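Local coordinates for transcobalamin-1 (Homo sapiens, PDB 4KKI), which binds vitamin B12 with femtomolar affinity and shields it from the acid of the stomach, at residues Arg399-Leu405 and Glu427-Tyr433. Numbering follows the deposited sequence.
Sequences RTYWELL and EVRWSKY
Trp430 sets the edge of its six-membered ring against the face of Trp402, an edge-to-face pair with the planes at 64°. CE3 of Trp430 stands over the middle of the Trp402 indole, 3.4 Å from its CE2, while CB of Trp430 leans off-centre over the six-membered ring. Trp430 reaches this place with CG anti to its backbone N (chi1 -179°), and the far rim of its ring continues to Thr400, CH2 lying 3.4 Å from OG1, a hydroxyl bonded to Asn395 N. Trp402 NE1 is tied to Leu392 O, and CE3 of the same indole packs on Val428 CG1. A leucine in place of Trp402 would probably leave the Trp430 edge without its facing ring and Leu392 O without its indole donor.

Beyond the tryptophans, on the other side of the sheet, Ser431 OG donates to Glu403 OE2 (3.1 Å), meeting the carboxylate on its anti side. Arg429 grips Glu427 side-on through NE and NH2, with NE 2.9 Å from OE2, which also forms a salt bridge with Arg341 of the adjacent strand 333-341; Leu405 CD2 lies over one face of the Arg429 guanidinium. Just past the end of strand 427-432, the Tyr433 ring lies with one face over Arg399 O, and its CE1 comes 3.4 Å from Tyr401 CD1. A water joins Tyr433 OH to Thr400 O.

Paired backbone bonds, such as Arg429 N to Glu403 O (2.7 Å), knit the segments into neighbouring antiparallel strands of the C-terminal beta domain's mixed sheet. Cyanocobalamin hydrogen-bonds to Trp402 O, Leu404 N and Tyr433 OH, making this strand pair part of the beta-domain wall of the corrinoid site.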
loop_
_atom_site.group_PDB
_atom_site.type_symbol
_atom_site.label_atom_id
_atom_site.label_comp_id
_atom_site.label_asym_id
_atom_site.label_seq_id
_atom_site.Cartn_x
_atom_site.Cartn_y
_atom_site.Cartn_z
ATOM N N ARG A 399 4.783 18.766 0.887
ATOM C CA ARG A 399 3.544 18.005 1.023
ATOM C C ARG A 399 2.579 18.321 -0.119
ATOM O O ARG A 399 1.368 18.413 0.078
ATOM C CB ARG A 399 2.893 18.264 2.389
ATOM C CG ARG A 399 3.875 18.191 3.553
ATOM C CD ARG A 399 3.216 18.465 4.899
ATOM N NE ARG A 399 2.546 17.284 5.440
ATOM C CZ ARG A 399 1.229 17.151 5.539
ATOM N NH1 ARG A 399 0.432 18.132 5.138
ATOM N NH2 ARG A 399 0.708 16.041 6.043
ATOM N N THR A 400 3.132 18.486 -1.317
ATOM C CA THR A 400 2.344 18.823 -2.495
ATOM C C THR A 400 2.373 17.688 -3.509
ATOM O O THR A 400 3.354 16.950 -3.593
ATOM C CB THR A 400 2.879 20.088 -3.181
ATOM O OG1 THR A 400 4.211 19.847 -3.655
ATOM C CG2 THR A 400 2.894 21.259 -2.213
ATOM N N TYR A 401 1.301 17.555 -4.286
ATOM C CA TYR A 401 1.235 16.521 -5.314
ATOM C C TYR A 401 0.151 16.808 -6.347
ATOM O O TYR A 401 -0.697 17.677 -6.149
ATOM C CB TYR A 401 0.988 15.151 -4.684
ATOM C CG TYR A 401 -0.433 14.929 -4.215
ATOM C CD1 TYR A 401 -0.924 15.575 -3.087
ATOM C CD2 TYR A 401 -1.282 14.063 -4.895
ATOM C CE1 TYR A 401 -2.221 15.371 -2.653
ATOM C CE2 TYR A 401 -2.580 13.852 -4.469
ATOM C CZ TYR A 401 -3.045 14.508 -3.347
ATOM O OH TYR A 401 -4.335 14.301 -2.918
ATOM N N TRP A 402 0.188 16.069 -7.450
ATOM C CA TRP A 402 -0.845 16.170 -8.472
ATOM C C TRP A 402 -1.935 15.135 -8.214
ATOM O O TRP A 402 -1.658 13.940 -8.101
ATOM C CB TRP A 402 -0.251 15.993 -9.871
ATOM C CG TRP A 402 0.661 17.111 -10.283
ATOM C CD1 TRP A 402 2.027 17.107 -10.266
ATOM C CD2 TRP A 402 0.273 18.401 -10.770
ATOM N NE1 TRP A 402 2.512 18.311 -10.712
ATOM C CE2 TRP A 402 1.453 19.127 -11.030
ATOM C CE3 TRP A 402 -0.961 19.017 -11.013
ATOM C CZ2 TRP A 402 1.441 20.431 -11.518
ATOM C CZ3 TRP A 402 -0.973 20.314 -11.499
ATOM C CH2 TRP A 402 0.220 21.007 -11.745
ATOM N N GLU A 403 -3.174 15.606 -8.116
ATOM C CA GLU A 403 -4.308 14.741 -7.808
ATOM C C GLU A 403 -5.173 14.516 -9.043
ATOM O O GLU A 403 -5.449 15.448 -9.798
ATOM C CB GLU A 403 -5.142 15.356 -6.683
ATOM C CG GLU A 403 -6.297 14.497 -6.207
ATOM C CD GLU A 403 -7.173 15.217 -5.198
ATOM O OE1 GLU A 403 -7.936 14.541 -4.478
ATOM O OE2 GLU A 403 -7.099 16.464 -5.127
ATOM N N LEU A 404 -5.595 13.273 -9.247
ATOM C CA LEU A 404 -6.434 12.931 -10.389
ATOM C C LEU A 404 -7.899 12.872 -9.971
ATOM O O LEU A 404 -8.247 12.202 -8.997
ATOM C CB LEU A 404 -6.002 11.591 -10.984
ATOM C CG LEU A 404 -4.505 11.416 -11.250
ATOM C CD1 LEU A 404 -4.246 10.070 -11.899
ATOM C CD2 LEU A 404 -3.952 12.552 -12.109
ATOM N N LEU A 405 -8.756 13.582 -10.701
ATOM C CA LEU A 405 -10.173 13.642 -10.351
ATOM C C LEU A 405 -11.095 13.466 -11.550
ATOM O O LEU A 405 -10.729 13.764 -12.687
ATOM C CB LEU A 405 -10.509 14.960 -9.642
ATOM C CG LEU A 405 -9.762 15.297 -8.351
ATOM C CD1 LEU A 405 -8.546 16.152 -8.661
ATOM C CD2 LEU A 405 -10.673 15.991 -7.350
ATOM N N GLU A 427 -9.795 15.848 -14.396
ATOM C CA GLU A 427 -9.002 16.946 -13.868
ATOM C C GLU A 427 -7.740 16.462 -13.173
ATOM O O GLU A 427 -7.767 15.494 -12.414
ATOM C CB GLU A 427 -9.841 17.782 -12.901
ATOM C CG GLU A 427 -9.097 18.941 -12.262
ATOM C CD GLU A 427 -9.965 19.722 -11.297
ATOM O OE1 GLU A 427 -11.197 19.511 -11.303
ATOM O OE2 GLU A 427 -9.419 20.541 -10.531
ATOM N N VAL A 428 -6.629 17.136 -13.447
ATOM C CA VAL A 428 -5.408 16.929 -12.686
ATOM C C VAL A 428 -5.151 18.183 -11.857
ATOM O O VAL A 428 -4.943 19.265 -12.403
ATOM C CB VAL A 428 -4.205 16.648 -13.593
ATOM C CG1 VAL A 428 -3.012 16.225 -12.752
ATOM C CG2 VAL A 428 -4.552 15.567 -14.605
ATOM N N ARG A 429 -5.170 18.028 -10.537
ATOM C CA ARG A 429 -5.180 19.166 -9.625
ATOM C C ARG A 429 -3.939 19.239 -8.732
ATOM O O ARG A 429 -3.533 18.247 -8.131
ATOM C CB ARG A 429 -6.444 19.113 -8.760
ATOM C CG ARG A 429 -6.545 20.186 -7.688
ATOM C CD ARG A 429 -7.821 20.013 -6.871
ATOM N NE ARG A 429 -9.011 19.979 -7.719
ATOM C CZ ARG A 429 -10.245 19.757 -7.276
ATOM N NH1 ARG A 429 -10.463 19.547 -5.986
ATOM N NH2 ARG A 429 -11.265 19.745 -8.125
ATOM N N TRP A 430 -3.348 20.426 -8.653
ATOM C CA TRP A 430 -2.236 20.677 -7.746
ATOM C C TRP A 430 -2.760 20.756 -6.312
ATOM O O TRP A 430 -3.539 21.647 -5.984
ATOM C CB TRP A 430 -1.540 21.981 -8.137
ATOM C CG TRP A 430 -0.370 22.336 -7.284
ATOM C CD1 TRP A 430 -0.304 23.339 -6.361
ATOM C CD2 TRP A 430 0.910 21.693 -7.272
ATOM N NE1 TRP A 430 0.938 23.362 -5.777
ATOM C CE2 TRP A 430 1.702 22.361 -6.317
ATOM C CE3 TRP A 430 1.462 20.619 -7.978
ATOM C CZ2 TRP A 430 3.019 21.991 -6.050
ATOM C CZ3 TRP A 430 2.770 20.252 -7.710
ATOM C CH2 TRP A 430 3.533 20.936 -6.752
ATOM N N SER A 431 -2.338 19.823 -5.462
ATOM C CA SER A 431 -2.934 19.694 -4.133
ATOM C C SER A 431 -1.920 19.518 -3.003
ATOM O O SER A 431 -0.751 19.212 -3.240
ATOM C CB SER A 431 -3.926 18.530 -4.115
ATOM O OG SER A 431 -4.854 18.634 -5.180
ATOM N N LYS A 432 -2.388 19.708 -1.773
ATOM C CA LYS A 432 -1.554 19.547 -0.587
ATOM C C LYS A 432 -2.036 18.348 0.222
ATOM O O LYS A 432 -3.130 17.834 -0.015
ATOM C CB LYS A 432 -1.625 20.800 0.290
ATOM C CG LYS A 432 -1.677 22.118 -0.468
ATOM C CD LYS A 432 -0.353 22.445 -1.135
ATOM C CE LYS A 432 -0.338 23.875 -1.659
ATOM N NZ LYS A 432 -1.457 24.133 -2.607
ATOM N N TYR A 433 -1.225 17.905 1.180
ATOM C CA TYR A 433 -1.660 16.866 2.110
ATOM C C TYR A 433 -2.466 17.510 3.235
ATOM O O TYR A 433 -3.210 16.831 3.943
ATOM C CB TYR A 433 -0.472 16.118 2.725
ATOM C CG TYR A 433 0.486 15.456 1.756
ATOM C CD1 TYR A 433 0.152 15.255 0.422
ATOM C CD2 TYR A 433 1.732 15.017 2.190
ATOM C CE1 TYR A 433 1.040 14.649 -0.452
ATOM C CE2 TYR A 433 2.621 14.411 1.328
ATOM C CZ TYR A 433 2.272 14.229 0.009
ATOM O OH TYR A 433 3.165 13.625 -0.845
HETATM O O HOH W 1 4.871 14.651 -3.099
#